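Local coordinates for protein NADH oxidase (PDB 6RVB) that reduces coenzyme A disulfide with NADH by way of a bound FAD, at residues A[121-126]-A[213-218]. Numbering follows the deposited sequence.
Sequences PIPGTE and VEAFRG
Ile122 meets Val213, Ala215 and Phe216, and the group shows how a single beta turn can be joined to the end of a strand by one backbone bond and the packing of the side chains around it. The turn is type II, from Ile122 to Thr125, with Pro123 and Gly124 at its corners. The carbonyl of its central peptide, Pro123 O, accepts the amide N of Phe216 at 3.0 Å in a nearly straight bond, just where strand 213-215 ends. Followed outward, Ile122 divides its contacts between two branches. CB comes no nearer than 4.2 Å to CE2 of Phe216. CG2, anti to the backbone N (CG1 has chi1 -63°), rests on CA of Ala215 at 3.6 Å and also reaches CE2 of Phe216. CG1 passes near the carbonyl O of Val213, and beyond it CD1, extended by a chi2 of -176°, touches CG1 of Val213 at 3.5 Å, the two side chains crossing at about a right angle. On another part of the turn, Pro123 CG packs against CB of Ala215. The turn also supplies a polar neighbour for the Phe216 ring: Thr125 OG1 lies in the ring plane at its edge, 3.7 Å from CE2, while donating a hydrogen bond to Ile122 O that closes the turn alongside the weak backbone bond from Thr125 N to the same oxygen. Gly124, third in the turn, has a positive phi of 110°, and its O lies 3.5 Å from CB of Phe216. Leu155, on strand 151-155, touches Ile122, Val213 and Phe216 alike, and Glu226 pairs with both Glu214 and Ala215 in a classic beta bulge. The contact thus joins a connecting loop to the small antiparallel sheet beside the parallel sheet of a Rossmann-type nucleotide-binding domain, with the side chain of Val213 about 4 Å from the bound NAD.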
ATOM      1  N   PRO A 121      11.975  -1.715  37.855  1.00 62.96           N
ATOM      2  CA  PRO A 121      12.129  -1.620  39.313  1.00 62.01           C
ATOM      3  C   PRO A 121      12.857  -0.348  39.654  1.00 57.71           C
ATOM      4  O   PRO A 121      14.071  -0.377  39.740  1.00 48.45           O
ATOM      5  CB  PRO A 121      13.042  -2.777  39.603  1.00 50.77           C
ATOM      6  CG  PRO A 121      13.902  -2.791  38.300  1.00 54.15           C
ATOM      7  CD  PRO A 121      13.097  -2.374  37.181  1.00 47.04           C
ATOM      8  N   ILE A 122      12.096   0.717  39.845  1.00 54.51           N
ATOM      9  CA  ILE A 122      12.621   2.007  40.149  1.00 49.22           C
ATOM     10  C   ILE A 122      11.900   2.576  41.335  1.00 52.77           C
ATOM     11  O   ILE A 122      10.712   2.800  41.305  1.00 55.36           O
ATOM     12  CB  ILE A 122      12.405   2.916  39.018  1.00 55.33           C
ATOM     13  CG1 ILE A 122      13.158   2.421  37.788  1.00 52.69           C
ATOM     14  CG2 ILE A 122      12.825   4.255  39.378  1.00 53.16           C
ATOM     15  CD1 ILE A 122      13.065   3.366  36.608  1.00 49.38           C
ATOM     16  N   PRO A 123      12.626   2.823  42.392  1.00 56.78           N
ATOM     17  CA  PRO A 123      12.008   3.458  43.541  1.00 56.80           C
ATOM     18  C   PRO A 123      11.280   4.799  43.134  1.00 54.05           C
ATOM     19  O   PRO A 123      11.872   5.665  42.469  1.00 55.00           O
ATOM     20  CB  PRO A 123      13.227   3.686  44.424  1.00 50.62           C
ATOM     21  CG  PRO A 123      14.372   3.910  43.338  1.00 50.56           C
ATOM     22  CD  PRO A 123      14.092   2.885  42.404  1.00 48.85           C
ATOM     23  N   GLY A 124      10.016   4.945  43.525  1.00 52.43           N
ATOM     24  CA  GLY A 124       9.311   6.213  43.363  1.00 55.17           C
ATOM     25  C   GLY A 124       8.255   6.076  42.304  1.00 62.89           C
ATOM     26  O   GLY A 124       7.608   7.012  41.904  1.00 67.44           O
ATOM     27  N   THR A 125       8.078   4.866  41.849  1.00 58.77           N
ATOM     28  CA  THR A 125       7.153   4.575  40.815  1.00 49.10           C
ATOM     29  C   THR A 125       5.741   4.712  41.342  1.00 54.94           C
ATOM     30  O   THR A 125       4.791   4.934  40.608  1.00 58.10           O
ATOM     31  CB  THR A 125       7.379   3.149  40.436  1.00 50.47           C
ATOM     32  OG1 THR A 125       8.481   3.083  39.544  1.00 55.28           O
ATOM     33  CG2 THR A 125       6.209   2.624  39.740  1.00 56.67           C
ATOM     34  N   GLU A 126       5.610   4.577  42.640  1.00 60.44           N
ATOM     35  CA  GLU A 126       4.320   4.549  43.250  1.00 60.71           C
ATOM     36  C   GLU A 126       3.673   5.911  43.443  1.00 61.56           C
ATOM     37  O   GLU A 126       2.571   5.971  43.918  1.00 64.17           O
ATOM     38  CB  GLU A 126       4.425   3.817  44.573  1.00 70.28           C
ATOM     39  CG  GLU A 126       4.557   2.348  44.357  1.00 87.34           C
ATOM     40  CD  GLU A 126       3.426   1.839  43.415  1.00101.54           C
ATOM     41  OE1 GLU A 126       2.227   2.034  43.775  1.00101.36           O
ATOM     42  OE2 GLU A 126       3.720   1.281  42.310  1.00 90.72           O
ATOM     43  N   VAL A 213      17.601   5.155  34.123  1.00 53.73           N
ATOM     44  CA  VAL A 213      16.791   5.898  35.103  1.00 56.01           C
ATOM     45  C   VAL A 213      16.943   5.368  36.543  1.00 55.08           C
ATOM     46  O   VAL A 213      16.760   4.199  36.793  1.00 59.91           O
ATOM     47  CB  VAL A 213      15.332   5.953  34.713  1.00 54.63           C
ATOM     48  CG1 VAL A 213      14.530   6.507  35.844  1.00 48.75           C
ATOM     49  CG2 VAL A 213      15.174   6.773  33.471  1.00 49.61           C
ATOM     50  N   GLU A 214      17.284   6.212  37.497  1.00 60.26           N
ATOM     51  CA  GLU A 214      17.607   5.706  38.826  1.00 53.66           C
ATOM     52  C   GLU A 214      16.572   5.909  39.898  1.00 51.19           C
ATOM     53  O   GLU A 214      16.498   5.100  40.804  1.00 57.65           O
ATOM     54  CB  GLU A 214      18.909   6.275  39.304  1.00 55.07           C
ATOM     55  CG  GLU A 214      20.130   5.516  38.905  1.00 63.15           C
ATOM     56  CD  GLU A 214      21.337   6.452  38.747  1.00 94.70           C
ATOM     57  OE1 GLU A 214      21.192   7.707  38.972  1.00 85.19           O
ATOM     58  OE2 GLU A 214      22.421   5.916  38.384  1.00 91.19           O
ATOM     59  N   ALA A 215      15.781   6.975  39.839  1.00 49.47           N
ATOM     60  CA  ALA A 215      14.621   7.058  40.732  1.00 56.43           C
ATOM     61  C   ALA A 215      13.750   8.197  40.434  1.00 53.61           C
ATOM     62  O   ALA A 215      14.219   9.115  39.846  1.00 51.86           O
ATOM     63  CB  ALA A 215      15.046   7.160  42.105  1.00 48.94           C
ATOM     64  N   PHE A 216      12.498   8.126  40.872  1.00 45.62           N
ATOM     65  CA  PHE A 216      11.583   9.187  40.624  1.00 53.39           C
ATOM     66  C   PHE A 216      11.512  10.024  41.841  1.00 58.01           C
ATOM     67  O   PHE A 216      11.114   9.518  42.856  1.00 57.27           O
ATOM     68  CB  PHE A 216      10.221   8.652  40.251  1.00 50.87           C
ATOM     69  CG  PHE A 216      10.219   7.953  38.946  1.00 58.58           C
ATOM     70  CD1 PHE A 216      10.552   8.611  37.768  1.00 57.71           C
ATOM     71  CD2 PHE A 216       9.902   6.622  38.887  1.00 66.03           C
ATOM     72  CE1 PHE A 216      10.558   7.978  36.592  1.00 53.94           C
ATOM     73  CE2 PHE A 216       9.900   5.949  37.688  1.00 61.40           C
ATOM     74  CZ  PHE A 216      10.228   6.640  36.538  1.00 65.32           C
ATOM     75  N   ARG A 217      11.889  11.305  41.743  1.00 58.13           N
ATOM     76  CA  ARG A 217      12.055  12.104  42.974  1.00 62.45           C
ATOM     77  C   ARG A 217      10.729  12.724  43.427  1.00 59.69           C
ATOM     78  O   ARG A 217       9.999  13.271  42.619  1.00 61.12           O
ATOM     79  CB  ARG A 217      13.246  13.134  42.897  1.00 53.81           C
ATOM     80  CG  ARG A 217      12.910  14.486  43.536  1.00 61.85           C
ATOM     81  CD  ARG A 217      13.836  15.619  43.172  1.00 60.69           C
ATOM     82  NE  ARG A 217      15.210  15.204  42.894  1.00 65.10           N
ATOM     83  CZ  ARG A 217      16.075  16.036  42.329  1.00 75.05           C
ATOM     84  NH1 ARG A 217      15.621  17.277  42.042  1.00 60.82           N
ATOM     85  NH2 ARG A 217      17.339  15.652  42.057  1.00 54.82           N
ATOM     86  N   GLY A 218      10.403  12.618  44.712  1.00 62.23           N
ATOM     87  CA  GLY A 218       9.267  13.374  45.207  1.00 68.03           C
ATOM     88  C   GLY A 218       8.879  12.860  46.533  1.00 66.34           C
ATOM     89  O   GLY A 218       9.482  11.897  46.986  1.00 61.01           O
TER